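Local coordinates for protein aldehyde Dehydrogenase (PDB 4O6R) that probably oxidises aldehydes to carboxylic acids with NAD(P)+ as the electron acceptor, and binds AMP in its nucleotide pocket, at residues A[262-267]-A[295-300]; A[272-277]-A[303-308]; A[421-426]-A[443-448]. All blocks are in the same frame, centred on the assembly; numbering follows the deposited sequence.

Interaction 1: A[262-267]-A[295-300]; sequences NIVFDD and LVLHER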
loop_
_atom_site.group_PDB
_atom_site.type_symbol
_atom_site.label_atom_id
_atom_site.label_comp_id
_atom_site.label_asym_id
_atom_site.label_seq_id
_atom_site.Cartn_x
_atom_site.Cartn_y
_atom_site.Cartn_z
ATOM N N ASN A 262 20.408 -19.524 17.095
ATOM C CA ASN A 262 21.267 -19.395 15.907
ATOM C C ASN A 262 21.605 -20.816 15.496
ATOM O O ASN A 262 22.432 -21.447 16.141
ATOM C CB ASN A 262 22.499 -18.589 16.287
ATOM C CG ASN A 262 23.425 -18.338 15.113
ATOM O OD1 ASN A 262 23.053 -18.538 13.961
ATOM N ND2 ASN A 262 24.641 -17.879 15.410
ATOM N N ILE A 263 20.879 -21.354 14.508
ATOM C CA ILE A 263 20.869 -22.774 14.214
ATOM C C ILE A 263 21.811 -23.054 13.041
ATOM O O ILE A 263 21.710 -22.420 11.996
ATOM C CB ILE A 263 19.444 -23.256 13.826
ATOM C CG1 ILE A 263 18.406 -22.835 14.861
ATOM C CG2 ILE A 263 19.411 -24.764 13.634
ATOM C CD1 ILE A 263 16.961 -22.965 14.404
ATOM N N VAL A 264 22.724 -23.999 13.219
ATOM C CA VAL A 264 23.656 -24.362 12.180
ATOM C C VAL A 264 23.380 -25.795 11.738
ATOM O O VAL A 264 23.594 -26.772 12.479
ATOM C CB VAL A 264 25.111 -24.185 12.652
ATOM C CG1 VAL A 264 26.110 -24.512 11.555
ATOM C CG2 VAL A 264 25.304 -22.768 13.168
ATOM N N PHE A 265 22.936 -25.915 10.500
ATOM C CA PHE A 265 22.674 -27.199 9.895
ATOM C C PHE A 265 23.941 -27.833 9.314
ATOM O O PHE A 265 24.975 -27.181 9.140
ATOM C CB PHE A 265 21.579 -27.072 8.839
ATOM C CG PHE A 265 20.218 -26.909 9.421
ATOM C CD1 PHE A 265 19.464 -28.019 9.775
ATOM C CD2 PHE A 265 19.701 -25.645 9.660
ATOM C CE1 PHE A 265 18.208 -27.858 10.355
ATOM C CE2 PHE A 265 18.447 -25.476 10.215
ATOM C CZ PHE A 265 17.695 -26.585 10.576
ATOM N N ASP A 266 23.859 -29.122 9.008
ATOM C CA ASP A 266 25.073 -29.854 8.611
ATOM C C ASP A 266 25.540 -29.499 7.204
ATOM O O ASP A 266 26.663 -29.838 6.823
ATOM C CB ASP A 266 24.955 -31.380 8.845
ATOM C CG ASP A 266 23.976 -32.055 7.945
ATOM O OD1 ASP A 266 23.022 -31.437 7.471
ATOM O OD2 ASP A 266 24.175 -33.242 7.677
ATOM N N ASP A 267 24.713 -28.780 6.454
ATOM C CA ASP A 267 25.107 -28.331 5.134
ATOM C C ASP A 267 25.500 -26.818 5.120
ATOM O O ASP A 267 25.634 -26.210 4.066
ATOM C CB ASP A 267 23.979 -28.632 4.153
ATOM C CG ASP A 267 22.819 -27.680 4.312
ATOM O OD1 ASP A 267 22.614 -27.205 5.453
ATOM O OD2 ASP A 267 22.150 -27.374 3.306
ATOM N N LEU A 295 23.324 -21.258 20.531
ATOM C CA LEU A 295 23.923 -21.779 19.332
ATOM C C LEU A 295 23.487 -23.211 19.251
ATOM O O LEU A 295 23.769 -24.003 20.154
ATOM C CB LEU A 295 25.430 -21.609 19.412
ATOM C CG LEU A 295 26.244 -22.072 18.237
ATOM C CD1 LEU A 295 25.960 -21.200 17.040
ATOM C CD2 LEU A 295 27.711 -22.064 18.608
ATOM N N VAL A 296 22.707 -23.521 18.224
ATOM C CA VAL A 296 21.999 -24.770 18.117
ATOM C C VAL A 296 22.632 -25.518 16.940
ATOM O O VAL A 296 22.400 -25.162 15.778
ATOM C CB VAL A 296 20.487 -24.552 17.880
ATOM C CG1 VAL A 296 19.780 -25.895 17.772
ATOM C CG2 VAL A 296 19.871 -23.715 18.992
ATOM N N LEU A 297 23.450 -26.531 17.231
ATOM C CA LEU A 297 24.350 -27.111 16.229
ATOM C C LEU A 297 23.967 -28.534 15.871
ATOM O O LEU A 297 23.716 -29.349 16.756
ATOM C CB LEU A 297 25.776 -27.161 16.775
ATOM C CG LEU A 297 26.378 -25.820 17.172
ATOM C CD1 LEU A 297 27.733 -26.065 17.798
ATOM C CD2 LEU A 297 26.526 -24.900 15.961
ATOM N N HIS A 298 23.943 -28.833 14.577
ATOM C CA HIS A 298 23.676 -30.178 14.134
ATOM C C HIS A 298 24.795 -31.095 14.640
ATOM O O HIS A 298 25.969 -30.758 14.558
ATOM C CB HIS A 298 23.597 -30.267 12.613
ATOM C CG HIS A 298 23.042 -31.566 12.133
ATOM N ND1 HIS A 298 23.815 -32.695 12.022
ATOM C CD2 HIS A 298 21.784 -31.945 11.829
ATOM C CE1 HIS A 298 23.070 -33.714 11.630
ATOM N NE2 HIS A 298 21.831 -33.282 11.494
ATOM N N GLU A 299 24.406 -32.245 15.147
ATOM C CA GLU A 299 25.349 -33.202 15.744
ATOM C C GLU A 299 26.558 -33.541 14.841
ATOM O O GLU A 299 27.660 -33.745 15.334
ATOM C CB GLU A 299 24.613 -34.493 16.136
ATOM C CG GLU A 299 25.452 -35.460 16.981
ATOM C CD GLU A 299 25.790 -34.893 18.377
ATOM O OE1 GLU A 299 24.812 -34.628 19.145
ATOM O OE2 GLU A 299 27.005 -34.687 18.699
ATOM N N ARG A 300 26.332 -33.672 13.538
ATOM C CA ARG A 300 27.402 -34.031 12.614
ATOM C C ARG A 300 28.513 -32.991 12.525
ATOM O O ARG A 300 29.636 -33.362 12.278
ATOM C CB ARG A 300 26.864 -34.346 11.203
ATOM C CG ARG A 300 26.053 -35.629 11.120
ATOM C CD ARG A 300 26.978 -36.846 11.241
ATOM N NE ARG A 300 26.332 -38.026 11.824
ATOM C CZ ARG A 300 25.696 -38.971 11.132
ATOM N NH1 ARG A 300 25.580 -38.886 9.803
ATOM N NH2 ARG A 300 25.162 -40.003 11.784
#
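Strands 261-264 and 294-298 are the two parallel strands of a beta-alpha-beta unit, joined through helix 270-282, in the mixed sheet of this aldehyde dehydrogenase fold. Asn262, Ile263 and Val264 pair in register with Leu295, Val296 and Leu297, and each pair of side chains lies side by side, pointing the same way. On the face that carries Val264, the CD2 branch of Leu297 slides along the valine and comes within 3.7 Å of Val264 CB. Leu297 can do this because its CG stands anti to the carbonyl carbon (chi1 -59°), whereas in Leu295 CG is anti to the backbone N (chi1 -179°) and CD1 turns to Asn262, 3.9 Å from Asn262 ND2. The amide oxygen of Asn262 is taken up by the indole N-H of Trp423 on the neighbouring strand. Helix 302-315 covers this leucine face. On the other face Ile263 lays CG1 against Val296 CB at 4.0 Å, and helix 404-411 packs over both.

Three backbone bonds zip the strands. Val296 N reaches Asn262 O at 3.0 Å almost straight, though from above the carbonyl plane, while Val264 N meets Val296 O at 2.8 Å nearly along the C=O axis. His298 N closes the pairing on Val264 O, again close to that axis.

Where strand 294-298 ends, His298 runs alongside Asp266, two residues past the end of the neighbouring strand, with carboxylate and imidazole planes only 24° apart. Asp266 OD2 and His298 ND1 do not touch, so any charge attraction between them would act at a distance. ND1 is instead an acceptor for Arg300 N, at 3.1 Å, which helps fix the ring's rotation; over one ring face, toward its rim, sits Asp266 CB, 3.6 Å from His298 ND1.

Interaction 2: A[272-277]-A[303-308]; sequences AAINGA and DAFLER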
loop_
_atom_site.group_PDB
_atom_site.type_symbol
_atom_site.label_atom_id
_atom_site.label_comp_id
_atom_site.label_asym_id
_atom_site.label_seq_id
_atom_site.Cartn_x
_atom_site.Cartn_y
_atom_site.Cartn_z
ATOM N N ALA A 272 31.527 -19.191 7.135
ATOM C CA ALA A 272 30.529 -18.125 7.298
ATOM C C ALA A 272 29.796 -18.226 8.623
ATOM O O ALA A 272 29.620 -17.219 9.288
ATOM C CB ALA A 272 29.536 -18.141 6.135
ATOM N N ALA A 273 29.408 -19.430 9.027
ATOM C CA ALA A 273 28.603 -19.614 10.218
ATOM C C ALA A 273 29.384 -19.415 11.509
ATOM O O ALA A 273 28.856 -18.914 12.483
ATOM C CB ALA A 273 27.912 -20.986 10.191
ATOM N N ILE A 274 30.651 -19.799 11.518
ATOM C CA ILE A 274 31.480 -19.578 12.690
ATOM C C ILE A 274 31.679 -18.080 12.894
ATOM O O ILE A 274 31.531 -17.560 14.011
ATOM C CB ILE A 274 32.823 -20.314 12.531
ATOM C CG1 ILE A 274 32.604 -21.819 12.640
ATOM C CG2 ILE A 274 33.815 -19.866 13.576
ATOM C CD1 ILE A 274 33.671 -22.627 11.939
ATOM N N ASN A 275 31.996 -17.371 11.818
ATOM C CA ASN A 275 32.106 -15.917 11.908
ATOM C C ASN A 275 30.784 -15.273 12.275
ATOM O O ASN A 275 30.747 -14.353 13.106
ATOM C CB ASN A 275 32.660 -15.320 10.611
ATOM C CG ASN A 275 34.150 -15.540 10.473
ATOM O OD1 ASN A 275 34.612 -16.243 9.557
ATOM N ND2 ASN A 275 34.915 -14.948 11.358
ATOM N N GLY A 276 29.697 -15.791 11.701
ATOM C CA GLY A 276 28.375 -15.284 11.995
ATOM C C GLY A 276 28.006 -15.445 13.452
ATOM O O GLY A 276 27.431 -14.535 14.049
ATOM N N ALA A 277 28.307 -16.620 13.999
ATOM C CA ALA A 277 28.027 -16.919 15.422
ATOM C C ALA A 277 28.784 -15.995 16.356
ATOM O O ALA A 277 28.218 -15.511 17.358
ATOM C CB ALA A 277 28.371 -18.365 15.742
ATOM N N ASP A 303 31.101 -30.656 16.839
ATOM C CA ASP A 303 32.446 -30.689 17.373
ATOM C C ASP A 303 33.411 -29.894 16.508
ATOM O O ASP A 303 34.191 -29.102 17.029
ATOM C CB ASP A 303 32.916 -32.138 17.602
ATOM C CG ASP A 303 32.025 -32.875 18.630
ATOM O OD1 ASP A 303 31.908 -32.404 19.762
ATOM O OD2 ASP A 303 31.362 -33.891 18.292
ATOM N N ALA A 304 33.300 -30.052 15.195
ATOM C CA ALA A 304 34.096 -29.299 14.241
ATOM C C ALA A 304 33.897 -27.777 14.388
ATOM O O ALA A 304 34.874 -27.019 14.521
ATOM C CB ALA A 304 33.740 -29.728 12.828
ATOM N N PHE A 305 32.637 -27.365 14.404
ATOM C CA PHE A 305 32.263 -25.983 14.595
ATOM C C PHE A 305 32.841 -25.421 15.902
ATOM O O PHE A 305 33.469 -24.362 15.914
ATOM C CB PHE A 305 30.759 -25.884 14.634
ATOM C CG PHE A 305 30.244 -24.466 14.595
ATOM C CD1 PHE A 305 30.312 -23.660 15.722
ATOM C CD2 PHE A 305 29.680 -23.954 13.434
ATOM C CE1 PHE A 305 29.844 -22.358 15.693
ATOM C CE2 PHE A 305 29.223 -22.657 13.404
ATOM C CZ PHE A 305 29.291 -21.863 14.525
ATOM N N LEU A 306 32.639 -26.151 16.995
ATOM C CA LEU A 306 33.062 -25.664 18.292
ATOM C C LEU A 306 34.566 -25.529 18.397
ATOM O O LEU A 306 35.043 -24.584 18.985
ATOM C CB LEU A 306 32.514 -26.544 19.403
ATOM C CG LEU A 306 30.996 -26.439 19.615
ATOM C CD1 LEU A 306 30.509 -27.541 20.534
ATOM C CD2 LEU A 306 30.615 -25.058 20.170
ATOM N N GLU A 307 35.326 -26.451 17.819
ATOM C CA GLU A 307 36.765 -26.328 17.919
ATOM C C GLU A 307 37.240 -25.017 17.302
ATOM O O GLU A 307 38.108 -24.315 17.872
ATOM C CB GLU A 307 37.468 -27.522 17.284
ATOM C CG GLU A 307 38.957 -27.537 17.543
ATOM C CD GLU A 307 39.631 -28.759 16.954
ATOM O OE1 GLU A 307 38.954 -29.511 16.207
ATOM O OE2 GLU A 307 40.839 -28.954 17.217
ATOM N N ARG A 308 36.675 -24.667 16.150
ATOM C CA ARG A 308 37.047 -23.426 15.500
ATOM C C ARG A 308 36.446 -22.188 16.211
ATOM O O ARG A 308 37.108 -21.184 16.379
ATOM C CB ARG A 308 36.629 -23.467 14.025
ATOM C CG ARG A 308 37.489 -24.452 13.236
ATOM C CD ARG A 308 36.821 -24.870 11.957
ATOM N NE ARG A 308 36.799 -23.766 11.003
ATOM C CZ ARG A 308 36.277 -23.834 9.783
ATOM N NH1 ARG A 308 35.656 -24.924 9.363
ATOM N NH2 ARG A 308 36.317 -22.779 9.010
#
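Two helices that lie on the same face of the mixed sheet, 270-282 and 302-315, meet here by side-chain packing, with no hydrogen bond between the segments. The short axes cross at -54° and stay 10.2 Å apart, a separation spanned largely by Ile274 and Phe305, which slide past each other, pointing in opposite directions. Phe305 holds CG anti to its backbone N (chi1 -170°), so the ring extends toward helix 270-282 and presents one face to the isoleucine. Ile274 CG1 rests on that face in a CH-pi contact, 3.6 Å from Phe305 CE2. The methyls of Ala273 and Ala277, one turn apart, meet the same ring at its edge; Ala277 CB is 3.8 Å from Phe305 CZ.

Farther out, the isoleucine tip is roofed by Arg308. The arginine chain bends at chi3 (71°) and crosses Ile274 at about a right angle, laying one guanidinium face over the methyl, with Ile274 CD1 3.5 Å from Arg308 NE. Arg308 NH2 also bonds a glycerol molecule. Inward, Phe305 reaches Val264, Leu295 and Leu297 of the strands, an arrangement typical of the helical layer over the parallel strands of an alpha/beta sheet.

Interaction 3: A[421-426]-A[443-448]; sequences GLWTND and WINCYK. With NO3 (nitrate ion), chain F.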
loop_
_atom_site.group_PDB
_atom_site.type_symbol
_atom_site.label_atom_id
_atom_site.label_comp_id
_atom_site.label_asym_id
_atom_site.label_seq_id
_atom_site.Cartn_x
_atom_site.Cartn_y
_atom_site.Cartn_z
ATOM N N GLY A 421 17.742 -17.175 13.738
ATOM C CA GLY A 421 18.358 -17.373 12.455
ATOM C C GLY A 421 18.938 -18.746 12.300
ATOM O O GLY A 421 18.954 -19.550 13.243
ATOM N N LEU A 422 19.337 -19.042 11.070
ATOM C CA LEU A 422 19.823 -20.360 10.757
ATOM C C LEU A 422 20.779 -20.304 9.601
ATOM O O LEU A 422 20.736 -19.383 8.772
ATOM C CB LEU A 422 18.650 -21.310 10.470
ATOM C CG LEU A 422 17.814 -20.817 9.296
ATOM C CD1 LEU A 422 18.119 -21.673 8.106
ATOM C CD2 LEU A 422 16.340 -20.845 9.585
ATOM N N TRP A 423 21.598 -21.337 9.512
ATOM C CA TRP A 423 22.587 -21.438 8.450
ATOM C C TRP A 423 22.422 -22.774 7.760
ATOM O O TRP A 423 22.576 -23.819 8.378
ATOM C CB TRP A 423 24.005 -21.302 9.038
ATOM C CG TRP A 423 24.164 -20.047 9.787
ATOM C CD1 TRP A 423 23.633 -19.732 11.009
ATOM C CD2 TRP A 423 24.912 -18.913 9.368
ATOM N NE1 TRP A 423 23.990 -18.461 11.359
ATOM C CE2 TRP A 423 24.787 -17.939 10.375
ATOM C CE3 TRP A 423 25.675 -18.623 8.229
ATOM C CZ2 TRP A 423 25.393 -16.681 10.278
ATOM C CZ3 TRP A 423 26.278 -17.361 8.122
ATOM C CH2 TRP A 423 26.132 -16.410 9.144
ATOM N N THR A 424 22.120 -22.731 6.470
ATOM C CA THR A 424 21.953 -23.924 5.680
ATOM C C THR A 424 22.051 -23.478 4.246
ATOM O O THR A 424 21.912 -22.282 3.971
ATOM C CB THR A 424 20.563 -24.553 5.931
ATOM O OG1 THR A 424 20.445 -25.802 5.246
ATOM C CG2 THR A 424 19.408 -23.609 5.499
ATOM N N ASN A 425 22.248 -24.426 3.334
ATOM C CA ASN A 425 22.165 -24.126 1.927
ATOM C C ASN A 425 21.037 -24.816 1.196
ATOM O O ASN A 425 20.966 -24.767 -0.037
ATOM C CB ASN A 425 23.515 -24.370 1.301
ATOM C CG ASN A 425 24.498 -23.322 1.761
ATOM O OD1 ASN A 425 24.383 -22.145 1.409
ATOM N ND2 ASN A 425 25.347 -23.700 2.692
ATOM N N ASP A 426 20.151 -25.454 1.954
ATOM C CA ASP A 426 18.986 -26.097 1.377
ATOM C C ASP A 426 17.870 -25.072 1.279
ATOM O O ASP A 426 17.433 -24.524 2.285
ATOM C CB ASP A 426 18.486 -27.243 2.232
ATOM C CG ASP A 426 17.374 -28.007 1.560
ATOM O OD1 ASP A 426 17.648 -28.699 0.517
ATOM O OD2 ASP A 426 16.222 -27.855 1.998
ATOM N N TRP A 443 16.981 -14.566 10.349
ATOM C CA TRP A 443 18.119 -14.304 9.483
ATOM C C TRP A 443 18.663 -15.613 8.971
ATOM O O TRP A 443 19.008 -16.505 9.767
ATOM C CB TRP A 443 19.230 -13.543 10.262
ATOM C CG TRP A 443 18.814 -12.180 10.728
ATOM C CD1 TRP A 443 18.602 -11.088 9.935
ATOM C CD2 TRP A 443 18.497 -11.761 12.071
ATOM N NE1 TRP A 443 18.197 -10.024 10.699
ATOM C CE2 TRP A 443 18.121 -10.404 12.005
ATOM C CE3 TRP A 443 18.523 -12.386 13.317
ATOM C CZ2 TRP A 443 17.758 -9.664 13.135
ATOM C CZ3 TRP A 443 18.154 -11.662 14.435
ATOM C CH2 TRP A 443 17.778 -10.308 14.330
ATOM N N ILE A 444 18.756 -15.733 7.643
ATOM C CA ILE A 444 19.253 -16.949 7.004
ATOM C C ILE A 444 20.621 -16.665 6.399
ATOM O O ILE A 444 20.748 -15.788 5.538
ATOM C CB ILE A 444 18.309 -17.477 5.925
ATOM C CG1 ILE A 444 16.939 -17.734 6.533
ATOM C CG2 ILE A 444 18.880 -18.759 5.335
ATOM C CD1 ILE A 444 15.817 -17.828 5.521
ATOM N N ASN A 445 21.618 -17.422 6.853
ATOM C CA ASN A 445 23.014 -17.248 6.438
ATOM C C ASN A 445 23.599 -15.865 6.756
ATOM O O ASN A 445 24.497 -15.353 6.056
ATOM C CB ASN A 445 23.184 -17.662 4.965
ATOM C CG ASN A 445 23.062 -19.177 4.777
ATOM O OD1 ASN A 445 23.226 -19.954 5.720
ATOM N ND2 ASN A 445 22.744 -19.599 3.560
ATOM N N CYS A 446 23.091 -15.283 7.840
ATOM C CA CYS A 446 23.513 -13.976 8.346
ATOM C C CYS A 446 22.893 -13.884 9.732
ATOM O O CYS A 446 22.190 -14.795 10.164
ATOM C CB CYS A 446 23.061 -12.835 7.433
ATOM S SG CYS A 446 21.264 -12.688 7.152
ATOM N N TYR A 447 23.196 -12.826 10.454
ATOM C CA TYR A 447 22.569 -12.598 11.757
ATOM C C TYR A 447 22.611 -11.122 12.103
ATOM O O TYR A 447 23.534 -10.413 11.730
ATOM C CB TYR A 447 23.225 -13.426 12.864
ATOM C CG TYR A 447 22.239 -13.990 13.874
ATOM C CD1 TYR A 447 21.606 -15.208 13.656
ATOM C CD2 TYR A 447 21.963 -13.320 15.053
ATOM C CE1 TYR A 447 20.706 -15.740 14.587
ATOM C CE2 TYR A 447 21.077 -13.835 15.995
ATOM C CZ TYR A 447 20.440 -15.033 15.760
ATOM O OH TYR A 447 19.598 -15.533 16.712
ATOM N N LYS A 448 21.606 -10.679 12.844
ATOM C CA LYS A 448 21.489 -9.295 13.281
ATOM C C LYS A 448 21.552 -8.289 12.129
ATOM O O LYS A 448 22.192 -7.245 12.248
ATOM C CB LYS A 448 22.537 -8.931 14.338
ATOM C CG LYS A 448 22.609 -9.853 15.517
ATOM C CD LYS A 448 23.114 -9.195 16.801
ATOM C CE LYS A 448 24.486 -8.565 16.662
ATOM N NZ LYS A 448 24.682 -7.641 17.829
HETATM N N NO3 F . 22.496 -5.099 16.967
HETATM O O1 NO3 F . 21.577 -4.336 16.657
HETATM O O2 NO3 F . 23.736 -5.025 16.356
HETATM O O3 NO3 F . 22.328 -6.054 17.963
HETATM O O HOH W 1 25.644 -21.389 5.280
#
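Asn445 turns the chain out of its strand with a left-handed backbone (phi 60°, psi 31°), and its CG, anti to the carbonyl carbon (chi1 -71°), swings the amide back to segment 421-426. There the amide grips the backbone of Thr424 twice. Asn445 OD1 accepts Thr424 N at 3.1 Å in its carbonyl plane, on a lone pair, though the N-H is bent; Asn445 ND2 gives a shorter bond, 2.8 Å, to Thr424 O, which lies close to the amide plane. A water donates to Asn445 OD1 as well, so two bonds hold this oxygen, and the paired use of both amide ends fixes the flip of the group. The side chain thereby continues the parallel pairing of strands 421-423 and 441-444, in which Leu422 N bonds to Trp443 O. Asn445 N meets Leu422 O at 2.9 Å, nearly along the C=O axis.

Trp423, with CG also anti to its carbonyl carbon, lays its indole under the turn. Asn445 CA stands over the six-membered ring in a CH-pi contact, 3.5 Å from Trp423 CE3, and Cys446 N lies over the same face, 3.5 Å from Trp423 CH2. Tyr447 brings its ring to the glycine, with Tyr447 CE1 3.4 Å from Gly421 N, and one face of that ring is covered by Trp443 CE3. Past the turn, Lys448 NZ hydrogen-bonds O3 of a nitrate ion, probably from the crystallisation liquor, at 2.8 Å.

The segments belong to the beta-alpha-beta unit 421-423, 427-436, 441-444. Helix 427-436 packs on Leu422 and Ile444, helix 270-282 touches Trp423 and Tyr447, strand 261-264 pairs with strand 421-423, and beyond Trp443 and Ile444 the sheet continues into a strand of a second subunit.

In the fold
From the N terminus, strand 261-264 leads into helix 270-282, then strand 294-298 and helix 302-315. Interaction 1 closes the loop from strand to strand and interaction 2 that from helix to helix; their segments alternate, so the two loops cross, and Phe305 and Asn262 bring them into direct touch. Interaction 3 opens only after both have closed, and shuts the later unit around helix 427-436. The sheet joins it to interaction 1, since strand 421-423 lies beside strand 261-264, and Asp267 meets Thr424 beyond their ends. Trp423 ties interaction 3 to interaction 2 by packing on Ala272, Ala273 and Gly276.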